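PDB 5U5O: LPXTG-motif cell wall anchor domain protein from Mobiluncus mulieris, which probably mediates bacterial attachment as a giant wall-linked adhesin, of which this chain holds two domains, in a structure containing intramolecular disulfide, isopeptide and ester cross-links. Local coordinates for residues Phe168-Leu173 and Val279-Val284; Val198-Lys203 and Glu220-Gly225; Asp226-Ser231 and Ala265-Gly270. One frame throughout, in Å; residues are numbered along the deposited sequence. Where two conformers were deposited one is given.

Contact 1 (Phe168-Leu173 and Val279-Val284); sequences FGSLKL and VANVEV
Ser170 carries OG between its backbone N and carbonyl carbon (chi1 63°), while Asn281 sets CG anti to its carbonyl carbon (chi1 -61°). These torsions turn OG and OD1 toward each other on one face of the two-strand pair. Ser170 OG donates to Asn281 OD1 at 2.7 Å, in the plane of the amide and on a lone pair. A water in turn donates to Ser170 OG at 2.7 Å and also to the carbonyl oxygen of Val282. The serine oxygen is therefore gripped from two sides. Lys172 and Glu283 lie on the same face and run side by side. Their charged ends make a long salt bridge, with Lys172 NZ 3.7 Å from Glu283 OE1.

The other face is greasy. Leu171 has CG anti to the backbone N, and its CD1 reaches across to the next strand. There it touches Val282 CG1 at 3.8 Å and Val284 CG2 at 3.7 Å. It lies alongside the first valine and crosses the second obliquely. Leu173 CD1 meets the other branch of Val284, CG1, at 3.9 Å. Leu171 and Leu173 also pack on Ile230 of the opposing sheet.

The backbones run parallel. Ser170 N donates to Ala280 O at 3.0 Å, coming from above the carbonyl plane. Farther along, the bonds straighten: Val284 N reaches Lys172 O at 2.8 Å with an N-H...O angle of 174°. Ser170 and Lys172 each use both N and O on this partner. Leu171 and Leu173 turn their backbones to strand 216-223 on the other side. This is the parallel pairing of the first and last strands of a domain, a recurring feature of Ig-like beta-sandwiches.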
loop_
_atom_site.group_PDB
_atom_site.type_symbol
_atom_site.label_atom_id
_atom_site.label_comp_id
_atom_site.label_asym_id
_atom_site.label_seq_id
_atom_site.Cartn_x
_atom_site.Cartn_y
_atom_site.Cartn_z
ATOM N N PHE A 168 -8.175 1.690 2.545
ATOM C CA PHE A 168 -8.709 0.955 3.691
ATOM C C PHE A 168 -10.222 1.052 3.761
ATOM O O PHE A 168 -10.837 2.003 3.270
ATOM C CB PHE A 168 -8.098 1.467 5.003
ATOM C CG PHE A 168 -6.606 1.301 5.061
ATOM C CD1 PHE A 168 -6.055 0.103 5.503
ATOM C CD2 PHE A 168 -5.756 2.300 4.614
ATOM C CE1 PHE A 168 -4.692 -0.096 5.515
ATOM C CE2 PHE A 168 -4.387 2.119 4.639
ATOM C CZ PHE A 168 -3.856 0.914 5.088
ATOM N N GLY A 169 -10.796 0.041 4.393
ATOM C CA GLY A 169 -12.211 -0.003 4.715
ATOM C C GLY A 169 -12.470 0.288 6.180
ATOM O O GLY A 169 -11.550 0.695 6.922
ATOM N N SER A 170 -13.728 0.049 6.599
ATOM C CA SER A 170 -14.118 0.305 7.979
ATOM C C SER A 170 -15.302 -0.572 8.347
ATOM O O SER A 170 -16.000 -1.117 7.472
ATOM C CB SER A 170 -14.514 1.764 8.184
ATOM O OG SER A 170 -15.669 2.117 7.413
ATOM N N LEU A 171 -15.521 -0.674 9.645
ATOM C CA LEU A 171 -16.618 -1.441 10.204
ATOM C C LEU A 171 -17.321 -0.612 11.239
ATOM O O LEU A 171 -16.747 -0.262 12.274
ATOM C CB LEU A 171 -16.097 -2.730 10.813
ATOM C CG LEU A 171 -17.119 -3.664 11.478
ATOM C CD1 LEU A 171 -18.284 -4.070 10.588
ATOM C CD2 LEU A 171 -16.363 -4.891 11.949
ATOM N N LYS A 172 -18.606 -0.346 10.984
ATOM C CA LYS A 172 -19.477 0.308 11.937
ATOM C C LYS A 172 -20.329 -0.760 12.581
ATOM O O LYS A 172 -20.882 -1.619 11.878
ATOM C CB LYS A 172 -20.379 1.340 11.260
ATOM C CG LYS A 172 -21.251 2.120 12.237
ATOM C CD LYS A 172 -22.341 2.922 11.547
ATOM C CE LYS A 172 -21.766 4.042 10.709
ATOM N NZ LYS A 172 -22.812 5.012 10.291
ATOM N N LEU A 173 -20.502 -0.676 13.880
ATOM C CA LEU A 173 -21.348 -1.600 14.641
ATOM C C LEU A 173 -22.323 -0.754 15.409
ATOM O O LEU A 173 -21.945 0.149 16.129
ATOM C CB LEU A 173 -20.488 -2.426 15.620
ATOM C CG LEU A 173 -21.284 -3.408 16.495
ATOM C CD1 LEU A 173 -22.034 -4.470 15.677
ATOM C CD2 LEU A 173 -20.347 -4.036 17.521
ATOM N N VAL A 279 -18.033 -4.437 -0.954
ATOM C CA VAL A 279 -18.262 -3.281 -0.049
ATOM C C VAL A 279 -17.129 -3.101 0.952
ATOM O O VAL A 279 -16.809 -4.053 1.658
ATOM C CB VAL A 279 -19.600 -3.443 0.728
ATOM C CG1 VAL A 279 -19.737 -2.434 1.863
ATOM C CG2 VAL A 279 -20.761 -3.281 -0.232
ATOM N N ALA A 280 -16.557 -1.890 1.010
ATOM C CA ALA A 280 -15.400 -1.575 1.891
ATOM C C ALA A 280 -15.767 -0.944 3.253
ATOM O O ALA A 280 -15.091 -1.234 4.241
ATOM C CB ALA A 280 -14.388 -0.693 1.167
ATOM N N ASN A 281 -16.793 -0.080 3.297
ATOM C CA ASN A 281 -17.277 0.512 4.561
ATOM C C ASN A 281 -18.530 -0.205 5.000
ATOM O O ASN A 281 -19.640 0.062 4.508
ATOM C CB ASN A 281 -17.495 2.008 4.421
ATOM C CG ASN A 281 -16.201 2.732 4.059
ATOM O OD1 ASN A 281 -15.211 2.667 4.796
ATOM N ND2 ASN A 281 -16.184 3.383 2.910
ATOM N N VAL A 282 -18.332 -1.219 5.816
ATOM C CA VAL A 282 -19.364 -2.163 6.196
ATOM C C VAL A 282 -20.072 -1.634 7.432
ATOM O O VAL A 282 -19.410 -1.055 8.323
ATOM C CB VAL A 282 -18.711 -3.544 6.455
ATOM C CG1 VAL A 282 -19.690 -4.535 7.055
ATOM C CG2 VAL A 282 -18.067 -4.085 5.186
ATOM N N GLU A 283 -21.400 -1.849 7.497
ATOM C CA GLU A 283 -22.171 -1.452 8.660
ATOM C C GLU A 283 -22.980 -2.640 9.176
ATOM O O GLU A 283 -23.856 -3.154 8.447
ATOM C CB GLU A 283 -23.095 -0.287 8.324
ATOM C CG GLU A 283 -22.403 0.904 7.679
ATOM C CD GLU A 283 -23.390 1.874 7.077
ATOM O OE1 GLU A 283 -24.082 2.576 7.841
ATOM O OE2 GLU A 283 -23.482 1.922 5.835
ATOM N N VAL A 284 -22.702 -3.076 10.395
ATOM C CA VAL A 284 -23.369 -4.222 11.011
ATOM C C VAL A 284 -24.223 -3.746 12.160
ATOM O O VAL A 284 -23.862 -2.807 12.889
ATOM C CB VAL A 284 -22.307 -5.243 11.499
ATOM C CG1 VAL A 284 -22.919 -6.346 12.355
ATOM C CG2 VAL A 284 -21.561 -5.859 10.330
HETATM O O HOH W 1 -12.610 3.537 4.996
HETATM O O HOH W 2 -18.285 1.459 7.843
#

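Contact 2 (Val198-Lys203 and Glu220-Gly225); sequences VKCVQK and EGIPLG
The NZ of Lys203 donates to the backbone oxygen of Glu220 at 2.7 Å. It arrives nearly along the C=O axis, with a C=O...N angle of 162°. The chain behind it is fully extended beyond CG and runs along residues 220-223 of strand 216-223. Its CD and CE pass the carbonyl oxygen of Gly221, with Lys203 CE 3.4 Å from Gly221 O. At its root, Lys203 CB rests on Pro223 CD at 3.6 Å, and the two side chains cross at about a right angle. Deeper in, Cys200 SG touches the tip of Ile222, CD1, at 3.7 Å.

The irregular backbone beneath the lysine is a G1 beta bulge. Gly221 and Ile222 both face Gly169, and Gly221 has the positive phi (68°) that such a bulge uses. Ile222 sends its CG1 branch inward, where the side chain also packs on Leu171.

On the other segment, residues 201-203 turn with helical backbone angles. Asp226 holds this turn, its OD1 accepting from Gln202 N and its OD2 from Lys203 N, while the backbones of Val201 and Lys199 pair with Thr227 and Thr229 of strand 226-232.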
loop_
_atom_site.group_PDB
_atom_site.type_symbol
_atom_site.label_atom_id
_atom_site.label_comp_id
_atom_site.label_asym_id
_atom_site.label_seq_id
_atom_site.Cartn_x
_atom_site.Cartn_y
_atom_site.Cartn_z
ATOM N N VAL A 198 -13.947 -6.309 18.692
ATOM C CA VAL A 198 -13.846 -6.408 17.242
ATOM C C VAL A 198 -12.374 -6.679 16.922
ATOM O O VAL A 198 -11.446 -5.953 17.420
ATOM C CB VAL A 198 -14.293 -5.104 16.585
ATOM C CG1 VAL A 198 -14.009 -5.101 15.087
ATOM C CG2 VAL A 198 -15.781 -4.901 16.835
ATOM N N LYS A 199 -12.094 -7.707 16.147
ATOM C CA LYS A 199 -10.727 -8.082 15.798
ATOM C C LYS A 199 -10.642 -8.199 14.307
ATOM O O LYS A 199 -11.553 -8.759 13.665
ATOM C CB LYS A 199 -10.410 -9.423 16.416
ATOM C CG LYS A 199 -10.439 -9.429 17.923
ATOM C CD LYS A 199 -10.007 -10.787 18.458
ATOM C CE LYS A 199 -9.934 -10.785 19.968
ATOM N NZ LYS A 199 -9.535 -12.104 20.526
ATOM N N CYS A 200 -9.548 -7.699 13.727
ATOM C CA CYS A 200 -9.356 -7.822 12.306
ATOM C C CYS A 200 -8.024 -8.520 12.099
ATOM O O CYS A 200 -6.971 -8.069 12.612
ATOM C CB CYS A 200 -9.387 -6.481 11.646
ATOM S SG CYS A 200 -10.925 -5.517 11.875
ATOM N N VAL A 201 -8.042 -9.635 11.378
ATOM C CA VAL A 201 -6.897 -10.552 11.399
ATOM C C VAL A 201 -5.672 -9.984 10.672
ATOM O O VAL A 201 -4.581 -9.962 11.248
ATOM C CB VAL A 201 -7.239 -12.002 10.963
ATOM C CG1 VAL A 201 -7.568 -12.093 9.490
ATOM C CG2 VAL A 201 -6.092 -12.962 11.297
ATOM N N GLN A 202 -5.827 -9.457 9.458
ATOM C CA GLN A 202 -4.694 -8.856 8.699
ATOM C C GLN A 202 -4.286 -7.524 9.306
ATOM O O GLN A 202 -3.078 -7.230 9.381
ATOM C CB GLN A 202 -5.054 -8.690 7.215
ATOM C CG GLN A 202 -5.436 -9.996 6.517
ATOM C CD GLN A 202 -4.278 -10.969 6.426
ATOM O OE1 GLN A 202 -3.125 -10.555 6.459
ATOM N NE2 GLN A 202 -4.578 -12.249 6.315
ATOM N N LYS A 203 -5.218 -6.708 9.770
ATOM C CA LYS A 203 -4.868 -5.484 10.503
ATOM C C LYS A 203 -4.075 -5.807 11.770
ATOM O O LYS A 203 -3.189 -5.042 12.172
ATOM C CB LYS A 203 -6.118 -4.667 10.885
ATOM C CG LYS A 203 -5.766 -3.219 11.224
ATOM C CD LYS A 203 -6.940 -2.375 11.697
ATOM C CE LYS A 203 -6.439 -1.012 12.164
ATOM N NZ LYS A 203 -7.511 -0.101 12.618
ATOM N N GLU A 220 -11.843 2.060 12.014
ATOM C CA GLU A 220 -11.321 2.564 10.747
ATOM C C GLU A 220 -10.044 1.841 10.342
ATOM O O GLU A 220 -9.464 1.085 11.129
ATOM C CB GLU A 220 -10.995 4.056 10.884
ATOM C CG GLU A 220 -12.139 4.944 11.370
ATOM C CD GLU A 220 -13.125 5.335 10.285
ATOM O OE1 GLU A 220 -12.923 4.972 9.107
ATOM O OE2 GLU A 220 -14.111 6.035 10.613
ATOM N N GLY A 221 -9.592 2.087 9.115
ATOM C CA GLY A 221 -8.256 1.623 8.698
ATOM C C GLY A 221 -8.094 0.121 8.567
ATOM O O GLY A 221 -7.027 -0.437 8.858
ATOM N N ILE A 222 -9.165 -0.538 8.126
ATOM C CA ILE A 222 -9.145 -1.984 7.968
ATOM C C ILE A 222 -8.657 -2.308 6.546
ATOM O O ILE A 222 -9.259 -1.833 5.574
ATOM C CB ILE A 222 -10.535 -2.612 8.227
ATOM C CG1 ILE A 222 -10.996 -2.238 9.646
ATOM C CG2 ILE A 222 -10.424 -4.112 8.070
ATOM C CD1 ILE A 222 -12.423 -2.667 9.978
ATOM N N PRO A 223 -7.602 -3.147 6.410
ATOM C CA PRO A 223 -7.137 -3.555 5.081
ATOM C C PRO A 223 -8.276 -4.153 4.232
ATOM O O PRO A 223 -9.103 -4.907 4.733
ATOM C CB PRO A 223 -6.085 -4.617 5.398
ATOM C CG PRO A 223 -5.547 -4.221 6.727
ATOM C CD PRO A 223 -6.756 -3.711 7.471
ATOM N N LEU A 224 -8.303 -3.810 2.955
ATOM C CA LEU A 224 -9.301 -4.315 2.035
ATOM C C LEU A 224 -9.138 -5.821 1.852
ATOM O O LEU A 224 -8.061 -6.330 1.548
ATOM C CB LEU A 224 -9.195 -3.569 0.721
ATOM C CG LEU A 224 -9.577 -2.085 0.819
ATOM C CD1 LEU A 224 -9.267 -1.394 -0.501
ATOM C CD2 LEU A 224 -11.042 -1.887 1.204
ATOM N N GLY A 225 -10.236 -6.534 2.095
ATOM C CA GLY A 225 -10.241 -7.986 2.116
ATOM C C GLY A 225 -10.012 -8.642 3.452
ATOM O O GLY A 225 -9.907 -9.867 3.520
#

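Contact 3 (Asp226-Ser231 and Ala265-Gly270); sequences DTCTIS and AVVKIG
Lys268 leaves its strand with CB 4.0 Å from Asp226 O, and its CG is anti to its carbonyl carbon. The chain then bends at each of its next three torsions. These bends fold it over the neighbouring strand. Lys268 CD comes to 3.5 Å from Thr227 OG1. Its CE lies near the same hydroxyl and near Asp226 O. From CE the chain turns away, so NZ touches neither. Only the methylenes of the lysine thus touch the threonine, and the two side chains cross obliquely.

Next along this face, Thr227 CG2 meets Val266 CG1 at 3.6 Å. The other branch of Val266, CG2, lies beside Thr229 CG2, and these two side chains point the same way.

The opposite face is buried. Cys228 CB sits 3.9 Å from Ile269 CG1 and also touches Val267 CG1. The CB of Ile230 faces the CB of Ala265. This face covers Leu171, Val282 and Val284 of the facing sheet.

The backbones are joined in antiparallel hydrogen-bonded pairs. Cys228 N to Val267 O is 2.9 Å, with the donor nearly along the C=O axis. Val267 N returns a bond of similar length to Cys228 O. Ala265 N to Ile230 O is shorter, at 2.8 Å. At the end, Ile269 N binds Asp226 O well, but the return bond from Asp226 N to Ile269 O is weak, at 3.4 Å and 124°. The carboxylate of Asp226 leads away from strand 264-269 toward the 201-203 turn, and Thr227 N makes a weak bond to its OD1. Strands 226-232 and 264-269 are neighbours inside a five-stranded antiparallel sheet, which forms one layer of the beta-sandwich of this Ig-like domain.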
loop_
_atom_site.group_PDB
_atom_site.type_symbol
_atom_site.label_atom_id
_atom_site.label_comp_id
_atom_site.label_asym_id
_atom_site.label_seq_id
_atom_site.Cartn_x
_atom_site.Cartn_y
_atom_site.Cartn_z
ATOM N N ASP A 226 -9.918 -7.847 4.522
ATOM C CA ASP A 226 -9.671 -8.406 5.831
ATOM C C ASP A 226 -10.904 -9.166 6.325
ATOM O O ASP A 226 -12.062 -8.955 5.869
ATOM C CB ASP A 226 -9.295 -7.309 6.840
ATOM C CG ASP A 226 -8.373 -7.799 7.927
ATOM O OD1 ASP A 226 -8.161 -9.038 8.068
ATOM O OD2 ASP A 226 -7.818 -6.928 8.650
ATOM N N THR A 227 -10.629 -10.123 7.198
ATOM C CA THR A 227 -11.663 -10.835 7.939
ATOM C C THR A 227 -11.737 -10.213 9.322
ATOM O O THR A 227 -10.717 -10.120 10.025
ATOM C CB THR A 227 -11.307 -12.323 8.065
ATOM O OG1 THR A 227 -11.291 -12.909 6.763
ATOM C CG2 THR A 227 -12.306 -13.094 8.932
ATOM N N CYS A 228 -12.947 -9.774 9.721
ATOM C CA CYS A 228 -13.141 -9.139 10.998
ATOM C C CYS A 228 -14.137 -9.990 11.834
ATOM O O CYS A 228 -15.184 -10.450 11.283
ATOM C CB CYS A 228 -13.722 -7.799 10.721
ATOM S SG CYS A 228 -14.570 -6.955 12.047
ATOM N N THR A 229 -13.864 -10.187 13.102
ATOM C CA THR A 229 -14.769 -10.863 14.016
ATOM C C THR A 229 -15.326 -9.852 14.992
ATOM O O THR A 229 -14.657 -8.894 15.411
ATOM C CB THR A 229 -14.109 -12.050 14.741
ATOM O OG1 THR A 229 -13.003 -11.606 15.537
ATOM C CG2 THR A 229 -13.617 -13.092 13.742
ATOM N N ILE A 230 -16.598 -10.066 15.341
ATOM C CA ILE A 230 -17.295 -9.271 16.333
ATOM C C ILE A 230 -17.752 -10.257 17.398
ATOM O O ILE A 230 -18.448 -11.239 17.075
ATOM C CB ILE A 230 -18.533 -8.578 15.694
ATOM C CG1 ILE A 230 -18.122 -7.695 14.529
ATOM C CG2 ILE A 230 -19.266 -7.740 16.728
ATOM C CD1 ILE A 230 -19.266 -7.300 13.625
ATOM N N SER A 231 -17.452 -9.973 18.657
ATOM C CA SER A 231 -17.771 -10.845 19.778
ATOM C C SER A 231 -18.444 -10.019 20.844
ATOM O O SER A 231 -17.855 -9.055 21.346
ATOM C CB SER A 231 -16.488 -11.432 20.386
ATOM O OG SER A 231 -15.717 -12.131 19.428
ATOM N N ALA A 265 -19.838 -13.017 15.346
ATOM C CA ALA A 265 -20.037 -12.814 13.920
ATOM C C ALA A 265 -18.701 -12.738 13.227
ATOM O O ALA A 265 -17.673 -12.370 13.843
ATOM C CB ALA A 265 -20.801 -11.530 13.667
ATOM N N VAL A 266 -18.701 -13.050 11.949
ATOM C CA VAL A 266 -17.555 -12.891 11.066
ATOM C C VAL A 266 -18.036 -12.140 9.837
ATOM O O VAL A 266 -19.081 -12.487 9.253
ATOM C CB VAL A 266 -16.950 -14.240 10.648
ATOM C CG1 VAL A 266 -15.697 -14.038 9.801
ATOM C CG2 VAL A 266 -16.625 -15.091 11.866
ATOM N N VAL A 267 -17.285 -11.133 9.403
ATOM C CA VAL A 267 -17.647 -10.344 8.233
ATOM C C VAL A 267 -16.366 -9.985 7.474
ATOM O O VAL A 267 -15.303 -9.793 8.098
ATOM C CB VAL A 267 -18.475 -9.105 8.653
ATOM C CG1 VAL A 267 -17.674 -8.156 9.533
ATOM C CG2 VAL A 267 -19.086 -8.397 7.462
ATOM N N LYS A 268 -16.438 -9.914 6.157
ATOM C CA LYS A 268 -15.322 -9.507 5.312
ATOM C C LYS A 268 -15.452 -8.019 5.083
ATOM O O LYS A 268 -16.578 -7.509 4.867
ATOM C CB LYS A 268 -15.372 -10.217 3.964
ATOM C CG LYS A 268 -15.282 -11.740 4.019
ATOM C CD LYS A 268 -13.942 -12.266 4.499
ATOM C CE LYS A 268 -12.774 -11.893 3.586
ATOM N NZ LYS A 268 -12.933 -12.316 2.162
ATOM N N ILE A 269 -14.297 -7.340 5.117
ATOM C CA ILE A 269 -14.260 -5.912 4.912
ATOM C C ILE A 269 -13.534 -5.665 3.588
ATOM O O ILE A 269 -12.302 -5.618 3.543
ATOM C CB ILE A 269 -13.510 -5.219 6.083
ATOM C CG1 ILE A 269 -14.063 -5.648 7.447
ATOM C CG2 ILE A 269 -13.560 -3.700 5.933
ATOM C CD1 ILE A 269 -15.517 -5.310 7.705
ATOM N N GLY A 270 -14.314 -5.542 2.510
ATOM C CA GLY A 270 -13.768 -5.326 1.163
ATOM C C GLY A 270 -13.289 -6.613 0.529
ATOM O O GLY A 270 -13.398 -7.687 1.120
#

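All three contacts lie in the second domain of the chain. Contacts 2 and 3 are both nested within the loop closed by contact 1. The centres of contact 1 and contact 2 are about 10 Å apart. Contact 3 is centred about 8 Å from the centre of contact 2. Gly169 N lies 2.7 Å from Ile222 O, a probable hydrogen bond linking contacts 1 and 2. Gly225 N lies 2.7 Å from Ile269 O and probably joins contacts 2 and 3 likewise. The disulfide of Cys200 and Cys228 also spans contacts 2 and 3. Both cysteines have two conformers; in one deposited conformer of each, Cys200 SG and Cys228 SG are 3.9 Å apart and not bonded.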